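Local coordinates for protein putative oxidoreductase FAD-binding subunit (Sulfolobus tokodaii, PDB 4ZOH) that binds flavin-adenine dinucleotide and probably passes electrons through it as the flavoprotein subunit of a molybdenum-containing oxidoreductase, at residues I106-S111 with V161-Q165; I124-V130 with V141-F146. All coordinates share one frame; numbering follows the deposited sequence.

Running from the N terminus, the chain lays down helix 106-112 against the FAD, then helix 119-125, whose last turn opens contact 2. Strand 129-134 follows at once, turns back as strand 137-142 and runs into the short helix 143-146, so contact 2 closes a local loop. Only later does strand 160-167 come in beside strand 129-134 and meet helix 106-112, closing contact 1 as a longer loop with all of contact 2 inside it. The two touch directly: Val161 CG1 lies 3.8 Å from Val130 CG1, and Ile110 packs on Phe143 and Phe146. Together they tie three helices and a hairpin to one antiparallel sheet of the FAD-binding domain.

Contact 1: residues I106-S111 with V161-Q165; sequences IGGSIS and VTEIQ. With FAD (flavin-adenine dinucleotide), chain H.
Ile164 reaches up from strand 160-167 between two isoleucines one helical turn apart, meeting both tip to tip. Its CG1 lies 3.7 Å from Ile110 CD1 and 3.9 Å from Ile106 CD1, while its CD1 runs in toward the Gly107 backbone. The Ile106 branch gets there because CG1 stands anti to the backbone N (chi1 -177°), which sends CD1 down onto the strand. Cut back to an alanine, Ile106 would probably leave a gap over Ile164 CB and CG1 and cost that side chain one of its two isoleucine partners. Nearer the cofactor, Val161 CG2 comes within 3.4 Å of Ser111 OG. That hydroxyl turns back to Gly107 O, 2.7 Å from OG, and the carbonyl also takes Ser111 N from the opposite face of its plane, so two bonds grip one oxygen. The FAD adenine borders this end of the contact: its N6A donates an almost straight bond to Val161 O (3.0 Å, 170°), and Val161 N gives a weaker, bent one to N1A. The helix backbone runs close along the cofactor, with Gly108 C 3.2 Å from FAD O5'. Farther out, Leu123 packs on both Ile110 and Ile164. This glycine-bearing helix laid across a sheet strand forms part of the adenine and pyrophosphate site of the FAD-binding domain in the molybdopterin dehydrogenase family.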
ATOM      1  N   ILE B 106      30.795 -30.822  -5.382  1.00 26.33           N
ATOM      2  CA  ILE B 106      32.096 -31.218  -6.045  1.00 26.43           C
ATOM      3  C   ILE B 106      31.874 -31.525  -7.536  1.00 24.91           C
ATOM      4  O   ILE B 106      32.640 -31.033  -8.350  1.00 25.41           O
ATOM      5  CB  ILE B 106      32.840 -32.406  -5.342  1.00 24.96           C
ATOM      6  CG1 ILE B 106      34.208 -32.695  -6.033  1.00 25.88           C
ATOM      7  CG2 ILE B 106      31.932 -33.620  -5.258  1.00 21.75           C
ATOM      8  CD1 ILE B 106      35.167 -33.466  -5.157  1.00 27.35           C
ATOM      9  N   GLY B 107      30.804 -32.244  -7.888  1.00 27.35           N
ATOM     10  CA  GLY B 107      30.473 -32.490  -9.329  1.00 26.89           C
ATOM     11  C   GLY B 107      30.288 -31.206 -10.131  1.00 28.04           C
ATOM     12  O   GLY B 107      30.777 -31.079 -11.262  1.00 31.80           O
ATOM     13  N   GLY B 108      29.611 -30.213  -9.544  1.00 28.26           N
ATOM     14  CA  GLY B 108      29.354 -28.965 -10.299  1.00 24.70           C
ATOM     15  C   GLY B 108      30.607 -28.097 -10.341  1.00 24.36           C
ATOM     16  O   GLY B 108      30.797 -27.374 -11.277  1.00 24.92           O
ATOM     17  N   SER B 109      31.444 -28.122  -9.297  1.00 24.89           N
ATOM     18  CA  SER B 109      32.666 -27.278  -9.302  1.00 26.60           C
ATOM     19  C   SER B 109      33.615 -27.747 -10.441  1.00 28.91           C
ATOM     20  O   SER B 109      34.124 -26.919 -11.255  1.00 30.36           O
ATOM     21  CB  SER B 109      33.329 -27.376  -7.927  1.00 26.89           C
ATOM     22  OG  SER B 109      34.530 -26.682  -7.918  1.00 28.47           O
ATOM     23  N   ILE B 110      33.792 -29.069 -10.534  1.00 27.64           N
ATOM     24  CA  ILE B 110      34.698 -29.622 -11.523  1.00 30.95           C
ATOM     25  C   ILE B 110      34.076 -29.667 -12.908  1.00 36.10           C
ATOM     26  O   ILE B 110      34.822 -29.651 -13.885  1.00 36.94           O
ATOM     27  CB  ILE B 110      35.314 -30.989 -11.126  1.00 28.72           C
ATOM     28  CG1 ILE B 110      34.328 -32.148 -11.204  1.00 29.75           C
ATOM     29  CG2 ILE B 110      36.017 -30.952  -9.751  1.00 26.21           C
ATOM     30  CD1 ILE B 110      35.058 -33.484 -11.020  1.00 29.68           C
ATOM     31  N   SER B 111      32.734 -29.730 -13.016  1.00 35.41           N
ATOM     32  CA  SER B 111      32.124 -29.632 -14.359  1.00 33.18           C
ATOM     33  C   SER B 111      32.172 -28.193 -14.862  1.00 34.10           C
ATOM     34  O   SER B 111      32.230 -27.939 -16.046  1.00 36.56           O
ATOM     35  CB  SER B 111      30.730 -30.197 -14.403  1.00 29.89           C
ATOM     36  OG  SER B 111      30.719 -31.529 -13.895  1.00 30.63           O
ATOM     37  N   VAL B 161      29.180 -36.226 -14.632  1.00 36.43           N
ATOM     38  CA  VAL B 161      29.958 -36.660 -13.482  1.00 30.76           C
ATOM     39  C   VAL B 161      29.094 -37.287 -12.392  1.00 34.72           C
ATOM     40  O   VAL B 161      28.140 -36.667 -11.873  1.00 36.43           O
ATOM     41  CB  VAL B 161      30.762 -35.479 -12.921  1.00 31.23           C
ATOM     42  CG1 VAL B 161      31.631 -35.907 -11.724  1.00 28.12           C
ATOM     43  CG2 VAL B 161      31.582 -34.857 -14.042  1.00 26.97           C
ATOM     44  N   THR B 162      29.432 -38.500 -11.980  1.00 32.97           N
ATOM     45  CA  THR B 162      28.672 -39.096 -10.914  1.00 29.10           C
ATOM     46  C   THR B 162      29.496 -39.306  -9.654  1.00 32.54           C
ATOM     47  O   THR B 162      28.902 -39.472  -8.529  1.00 29.12           O
ATOM     48  CB  THR B 162      28.037 -40.445 -11.339  1.00 34.44           C
ATOM     49  OG1 THR B 162      29.030 -41.281 -11.964  1.00 40.90           O
ATOM     50  CG2 THR B 162      26.912 -40.207 -12.312  1.00 32.18           C
ATOM     51  N   GLU B 163      30.832 -39.296  -9.819  1.00 29.28           N
ATOM     52  CA  GLU B 163      31.754 -39.683  -8.715  1.00 33.66           C
ATOM     53  C   GLU B 163      33.143 -39.151  -8.883  1.00 34.36           C
ATOM     54  O   GLU B 163      33.666 -39.078  -9.992  1.00 39.36           O
ATOM     55  CB  GLU B 163      31.812 -41.189  -8.530  1.00 30.89           C
ATOM     56  CG  GLU B 163      32.517 -41.681  -7.284  1.00 33.37           C
ATOM     57  CD  GLU B 163      32.479 -43.205  -7.238  1.00 37.36           C
ATOM     58  OE1 GLU B 163      33.146 -43.842  -8.072  1.00 40.52           O
ATOM     59  OE2 GLU B 163      31.772 -43.781  -6.392  1.00 36.91           O
ATOM     60  N   ILE B 164      33.712 -38.737  -7.763  1.00 34.92           N
ATOM     61  CA  ILE B 164      35.105 -38.359  -7.703  1.00 36.18           C
ATOM     62  C   ILE B 164      35.760 -39.384  -6.799  1.00 35.41           C
ATOM     63  O   ILE B 164      35.190 -39.731  -5.700  1.00 32.41           O
ATOM     64  CB  ILE B 164      35.336 -36.902  -7.175  1.00 33.70           C
ATOM     65  CG1 ILE B 164      34.851 -35.836  -8.178  1.00 32.09           C
ATOM     66  CG2 ILE B 164      36.839 -36.624  -7.037  1.00 33.59           C
ATOM     67  CD1 ILE B 164      33.344 -35.776  -8.425  1.00 41.20           C
ATOM     68  N   GLN B 165      36.906 -39.903  -7.292  1.00 34.52           N
ATOM     69  CA  GLN B 165      37.795 -40.864  -6.521  1.00 32.80           C
ATOM     70  C   GLN B 165      39.181 -40.302  -6.217  1.00 32.10           C
ATOM     71  O   GLN B 165      39.846 -39.675  -7.071  1.00 33.95           O
ATOM     72  CB  GLN B 165      37.994 -42.125  -7.339  1.00 34.56           C
ATOM     73  CG  GLN B 165      36.762 -43.018  -7.467  1.00 39.57           C
ATOM     74  CD  GLN B 165      36.915 -43.904  -8.678  1.00 40.00           C
ATOM     75  OE1 GLN B 165      38.046 -44.268  -9.027  1.00 38.52           O
ATOM     76  NE2 GLN B 165      35.808 -44.218  -9.358  1.00 36.22           N
TER
HETATM   77  PA  FAD H 301      26.015 -25.746 -10.688  1.00 31.37           P
HETATM   78  O1A FAD H 301      26.074 -24.256 -10.647  1.00 26.30           O
HETATM   79  O2A FAD H 301      24.758 -26.474 -10.469  1.00 28.95           O
HETATM   80  O5B FAD H 301      26.556 -26.251 -12.064  1.00 27.05           O
HETATM   81  C5B FAD H 301      27.785 -25.686 -12.614  1.00 27.92           C
HETATM   82  C4B FAD H 301      28.085 -26.377 -14.056  1.00 28.75           C
HETATM   83  O4B FAD H 301      28.186 -27.856 -13.974  1.00 32.61           O
HETATM   84  C3B FAD H 301      26.876 -26.140 -14.955  1.00 30.48           C
HETATM   85  O3B FAD H 301      27.323 -25.901 -16.266  1.00 30.11           O
HETATM   86  C2B FAD H 301      26.023 -27.425 -14.839  1.00 35.21           C
HETATM   87  O2B FAD H 301      25.191 -27.686 -15.976  1.00 36.33           O
HETATM   88  C1B FAD H 301      27.070 -28.482 -14.764  1.00 33.00           C
HETATM   89  N9A FAD H 301      26.944 -29.602 -13.838  1.00 27.97           N
HETATM   90  C8A FAD H 301      26.603 -29.590 -12.551  1.00 28.84           C
HETATM   91  N7A FAD H 301      26.709 -30.843 -12.052  1.00 28.13           N
HETATM   92  C5A FAD H 301      27.135 -31.645 -13.058  1.00 30.32           C
HETATM   93  C6A FAD H 301      27.446 -33.018 -13.155  1.00 30.96           C
HETATM   94  N6A FAD H 301      27.332 -33.762 -12.058  1.00 28.51           N
HETATM   95  N1A FAD H 301      27.842 -33.531 -14.334  1.00 31.36           N
HETATM   96  C2A FAD H 301      28.025 -32.750 -15.431  1.00 30.10           C
HETATM   97  N3A FAD H 301      27.731 -31.448 -15.369  1.00 29.98           N
HETATM   98  C4A FAD H 301      27.289 -30.863 -14.197  1.00 29.02           C
HETATM   99  N1  FAD H 301      34.181 -21.852  -5.927  1.00 28.74           N
HETATM  100  C2  FAD H 301      35.501 -22.037  -5.526  1.00 26.55           C
HETATM  101  O2  FAD H 301      36.125 -22.983  -5.960  1.00 23.97           O
HETATM  102  N3  FAD H 301      36.095 -21.178  -4.651  1.00 25.74           N
HETATM  103  C4  FAD H 301      35.423 -20.105  -4.168  1.00 26.38           C
HETATM  104  O4  FAD H 301      35.995 -19.385  -3.343  1.00 24.00           O
HETATM  105  C4X FAD H 301      34.095 -19.883  -4.591  1.00 25.51           C
HETATM  106  N5  FAD H 301      33.406 -18.797  -4.097  1.00 25.20           N
HETATM  107  C5X FAD H 301      32.072 -18.575  -4.553  1.00 26.56           C
HETATM  108  C6  FAD H 301      31.411 -17.440  -4.096  1.00 24.09           C
HETATM  109  C7  FAD H 301      30.086 -17.200  -4.493  1.00 24.87           C
HETATM  110  C7M FAD H 301      29.416 -15.924  -3.938  1.00 21.19           C
HETATM  111  C8  FAD H 301      29.445 -18.089  -5.380  1.00 26.15           C
HETATM  112  C8M FAD H 301      27.995 -17.873  -5.892  1.00 23.48           C
HETATM  113  C9  FAD H 301      30.131 -19.209  -5.884  1.00 26.33           C
HETATM  114  C9A FAD H 301      31.436 -19.460  -5.451  1.00 26.77           C
HETATM  115  N10 FAD H 301      32.165 -20.574  -5.924  1.00 27.75           N
HETATM  116  C10 FAD H 301      33.484 -20.760  -5.469  1.00 26.29           C
HETATM  117  C1' FAD H 301      31.597 -21.534  -6.864  1.00 27.23           C
HETATM  118  C2' FAD H 301      30.849 -22.660  -6.127  1.00 25.50           C
HETATM  119  O2' FAD H 301      31.834 -23.525  -5.523  1.00 30.16           O
HETATM  120  C3' FAD H 301      29.884 -23.447  -7.058  1.00 25.92           C
HETATM  121  O3' FAD H 301      29.041 -24.196  -6.178  1.00 24.54           O
HETATM  122  C4' FAD H 301      30.591 -24.408  -7.999  1.00 28.72           C
HETATM  123  O4' FAD H 301      31.578 -23.676  -8.726  1.00 26.39           O
HETATM  124  C5' FAD H 301      29.615 -25.082  -8.988  1.00 25.16           C
HETATM  125  O5' FAD H 301      29.023 -26.189  -8.259  1.00 27.31           O
HETATM  126  P   FAD H 301      27.455 -26.329  -8.182  1.00 30.70           P
HETATM  127  O1P FAD H 301      27.144 -27.675  -7.616  1.00 29.68           O
HETATM  128  O2P FAD H 301      26.862 -25.156  -7.499  1.00 26.72           O
HETATM  129  O3P FAD H 301      27.162 -26.347  -9.734  1.00 28.30           O

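Contact 2: residues I124-V130 with V141-F146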
ATOM      1  N   ILE B 124      44.390 -32.249  -8.364  1.00 36.98           N
ATOM      2  CA  ILE B 124      45.531 -32.576  -9.232  1.00 40.32           C
ATOM      3  C   ILE B 124      46.647 -33.200  -8.409  1.00 37.62           C
ATOM      4  O   ILE B 124      47.309 -34.116  -8.872  1.00 41.25           O
ATOM      5  CB  ILE B 124      45.990 -31.393 -10.130  1.00 35.29           C
ATOM      6  CG1 ILE B 124      46.873 -31.886 -11.295  1.00 38.91           C
ATOM      7  CG2 ILE B 124      46.681 -30.324  -9.343  1.00 32.65           C
ATOM      8  CD1 ILE B 124      46.110 -32.150 -12.572  1.00 35.46           C
ATOM      9  N   ALA B 125      46.783 -32.716  -7.170  1.00 39.83           N
ATOM     10  CA  ALA B 125      47.797 -33.171  -6.217  1.00 37.11           C
ATOM     11  C   ALA B 125      47.512 -34.579  -5.761  1.00 41.02           C
ATOM     12  O   ALA B 125      48.429 -35.368  -5.512  1.00 40.64           O
ATOM     13  CB  ALA B 125      47.849 -32.253  -5.028  1.00 33.75           C
ATOM     14  N   MET B 126      46.225 -34.881  -5.640  1.00 36.93           N
ATOM     15  CA  MET B 126      45.772 -36.166  -5.204  1.00 32.29           C
ATOM     16  C   MET B 126      45.740 -37.249  -6.321  1.00 31.29           C
ATOM     17  O   MET B 126      45.485 -38.411  -6.023  1.00 34.22           O
ATOM     18  CB  MET B 126      44.410 -35.969  -4.557  1.00 30.44           C
ATOM     19  CG  MET B 126      44.501 -35.249  -3.232  1.00 34.02           C
ATOM     20  SD  MET B 126      42.899 -34.833  -2.519  1.00 34.25           S
ATOM     21  CE  MET B 126      42.601 -36.200  -1.338  1.00 27.54           C
ATOM     22  N   ASP B 127      45.998 -36.891  -7.583  1.00 29.17           N
ATOM     23  CA  ASP B 127      45.722 -37.842  -8.715  1.00 37.45           C
ATOM     24  C   ASP B 127      44.285 -38.385  -8.641  1.00 41.12           C
ATOM     25  O   ASP B 127      44.019 -39.584  -8.871  1.00 37.28           O
ATOM     26  CB  ASP B 127      46.734 -39.025  -8.883  1.00 35.35           C
ATOM     27  CG  ASP B 127      48.207 -38.609  -8.747  1.00 38.24           C
ATOM     28  OD1 ASP B 127      48.637 -37.649  -9.424  1.00 35.52           O
ATOM     29  OD2 ASP B 127      48.922 -39.237  -7.918  1.00 39.66           O
ATOM     30  N   ALA B 128      43.358 -37.476  -8.306  1.00 42.64           N
ATOM     31  CA  ALA B 128      41.934 -37.764  -8.322  1.00 36.08           C
ATOM     32  C   ALA B 128      41.491 -38.349  -9.662  1.00 37.27           C
ATOM     33  O   ALA B 128      42.103 -38.034 -10.728  1.00 34.88           O
ATOM     34  CB  ALA B 128      41.155 -36.491  -8.051  1.00 37.05           C
ATOM     35  N   LYS B 129      40.420 -39.169  -9.612  1.00 32.87           N
ATOM     36  CA  LYS B 129      39.729 -39.596 -10.850  1.00 40.50           C
ATOM     37  C   LYS B 129      38.219 -39.277 -10.846  1.00 37.98           C
ATOM     38  O   LYS B 129      37.568 -39.319  -9.795  1.00 37.82           O
ATOM     39  CB  LYS B 129      39.871 -41.116 -11.052  1.00 40.92           C
ATOM     40  CG  LYS B 129      41.287 -41.638 -11.247  1.00 49.07           C
ATOM     41  CD  LYS B 129      41.268 -43.170 -11.453  1.00 47.59           C
ATOM     42  CE  LYS B 129      42.670 -43.781 -11.468  1.00 49.54           C
ATOM     43  NZ  LYS B 129      43.596 -42.990 -12.331  1.00 52.02           N
ATOM     44  N   VAL B 130      37.683 -39.111 -12.059  1.00 38.81           N
ATOM     45  CA  VAL B 130      36.328 -38.642 -12.342  1.00 36.84           C
ATOM     46  C   VAL B 130      35.567 -39.774 -13.034  1.00 43.97           C
ATOM     47  O   VAL B 130      35.934 -40.182 -14.138  1.00 40.72           O
ATOM     48  CB  VAL B 130      36.322 -37.376 -13.227  1.00 34.42           C
ATOM     49  CG1 VAL B 130      34.901 -36.796 -13.358  1.00 34.69           C
ATOM     50  CG2 VAL B 130      37.302 -36.304 -12.701  1.00 31.49           C
ATOM     51  N   VAL B 141      38.235 -41.390 -15.833  1.00 47.01           N
ATOM     52  CA  VAL B 141      39.378 -40.691 -16.415  1.00 41.35           C
ATOM     53  C   VAL B 141      40.169 -40.050 -15.271  1.00 41.23           C
ATOM     54  O   VAL B 141      39.675 -39.937 -14.150  1.00 42.28           O
ATOM     55  CB  VAL B 141      38.975 -39.659 -17.492  1.00 40.23           C
ATOM     56  CG1 VAL B 141      38.318 -40.334 -18.695  1.00 37.73           C
ATOM     57  CG2 VAL B 141      38.074 -38.589 -16.894  1.00 40.97           C
ATOM     58  N   ASN B 142      41.396 -39.641 -15.565  1.00 45.48           N
ATOM     59  CA  ASN B 142      42.273 -38.972 -14.600  1.00 42.90           C
ATOM     60  C   ASN B 142      41.884 -37.520 -14.541  1.00 40.42           C
ATOM     61  O   ASN B 142      41.603 -36.918 -15.615  1.00 38.46           O
ATOM     62  CB  ASN B 142      43.740 -39.057 -15.063  1.00 44.25           C
ATOM     63  CG  ASN B 142      44.312 -40.442 -14.884  1.00 45.53           C
ATOM     64  OD1 ASN B 142      44.235 -41.031 -13.799  1.00 46.18           O
ATOM     65  ND2 ASN B 142      44.856 -40.984 -15.960  1.00 49.11           N
ATOM     66  N   PHE B 143      41.897 -36.953 -13.319  1.00 37.40           N
ATOM     67  CA  PHE B 143      41.500 -35.537 -13.179  1.00 41.70           C
ATOM     68  C   PHE B 143      42.263 -34.718 -14.215  1.00 42.83           C
ATOM     69  O   PHE B 143      41.656 -33.821 -14.848  1.00 42.73           O
ATOM     70  CB  PHE B 143      41.618 -34.928 -11.745  1.00 41.18           C
ATOM     71  CG  PHE B 143      41.192 -33.479 -11.690  1.00 42.93           C
ATOM     72  CD1 PHE B 143      39.825 -33.133 -11.707  1.00 41.00           C
ATOM     73  CD2 PHE B 143      42.139 -32.453 -11.713  1.00 41.47           C
ATOM     74  CE1 PHE B 143      39.431 -31.797 -11.734  1.00 40.81           C
ATOM     75  CE2 PHE B 143      41.766 -31.118 -11.720  1.00 43.51           C
ATOM     76  CZ  PHE B 143      40.401 -30.787 -11.732  1.00 43.58           C
ATOM     77  N   LYS B 144      43.546 -35.059 -14.448  1.00 39.50           N
ATOM     78  CA  LYS B 144      44.378 -34.236 -15.328  1.00 44.67           C
ATOM     79  C   LYS B 144      43.854 -34.141 -16.741  1.00 42.61           C
ATOM     80  O   LYS B 144      43.936 -33.073 -17.368  1.00 41.45           O
ATOM     81  CB  LYS B 144      45.862 -34.653 -15.363  1.00 45.22           C
ATOM     82  CG  LYS B 144      46.666 -33.653 -16.196  1.00 37.96           C
ATOM     83  CD  LYS B 144      48.027 -34.188 -16.592  1.00 43.14           C
ATOM     84  CE  LYS B 144      48.878 -33.069 -17.133  1.00 39.73           C
ATOM     85  NZ  LYS B 144      50.291 -33.514 -17.025  1.00 54.55           N
ATOM     86  N   SER B 145      43.319 -35.250 -17.235  1.00 41.96           N
ATOM     87  CA  SER B 145      42.791 -35.309 -18.589  1.00 45.98           C
ATOM     88  C   SER B 145      41.380 -34.750 -18.673  1.00 43.52           C
ATOM     89  O   SER B 145      40.971 -34.292 -19.744  1.00 41.31           O
ATOM     90  CB  SER B 145      42.776 -36.759 -19.091  1.00 48.42           C
ATOM     91  OG  SER B 145      44.013 -37.402 -18.801  1.00 57.70           O
ATOM     92  N   PHE B 146      40.638 -34.821 -17.561  1.00 41.34           N
ATOM     93  CA  PHE B 146      39.262 -34.326 -17.515  1.00 41.50           C
ATOM     94  C   PHE B 146      39.230 -32.799 -17.707  1.00 43.58           C
ATOM     95  O   PHE B 146      38.373 -32.247 -18.433  1.00 43.76           O
ATOM     96  CB  PHE B 146      38.601 -34.762 -16.222  1.00 43.15           C
ATOM     97  CG  PHE B 146      37.212 -34.243 -16.041  1.00 43.50           C
ATOM     98  CD1 PHE B 146      36.134 -34.841 -16.704  1.00 41.87           C
ATOM     99  CD2 PHE B 146      36.963 -33.172 -15.170  1.00 43.46           C
ATOM    100  CE1 PHE B 146      34.831 -34.362 -16.538  1.00 40.58           C
ATOM    101  CE2 PHE B 146      35.672 -32.690 -15.008  1.00 39.72           C
ATOM    102  CZ  PHE B 146      34.606 -33.296 -15.674  1.00 35.67           C
TER
HETATM  103  O   HOH W   1      44.647 -38.874 -11.875  1.00 48.16           O
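Val130, Phe143 and Ile124 bring the two segments together, and Val130 is the most deeply covered. Its two methyls divide the work. CG1 sits over the centre of the Phe146 ring in a CH-pi contact, 4.0 Å from the centroid and 13° off the ring normal. CG2 lies over the same face, near Phe146 CG, and also comes up to the edge of the Phe143 ring at CD1. Having CG1 anti to the backbone N (chi1 -173°) is what places both methyls over the Phe146 face. The backbone fixes the valine as well: Val130 N donates to Val141 O at 3.0 Å, and Val141 N returns the bond to Val130 O at 3.1 Å, an antiparallel hydrogen-bonded pair whose side chains share one face of the sheet.

Phe143 begins the short helix, and its N donates to Ala128 O (2.8 Å), continuing the strand pairing into the first helical residue. Ala128 CB rests on Phe143 CB, while the ring reaches back so that CD2 is 4.1 Å from Ile124 CD1. The Ile124 side chain crosses that of Lys144 at a slant, its CD1 resting on Lys144 CB, so the end of helix 119-125 is covered by the start of helix 143-146. Beside Lys129, which runs alongside Asn142, a water donates to both Ala128 O and Asn142 OD1, bridging the two segments.

Between helix and strand the chain turns at Asp127 in a Schellman motif, and the Asp127 carboxylate makes salt bridges with Arg206 and Arg218. Phe143 also packs on Pro120 and Leu123 of helix 119-125. The whole is an antiparallel beta hairpin with a helix at each end, closing one border of the FAD-binding domain's sheet.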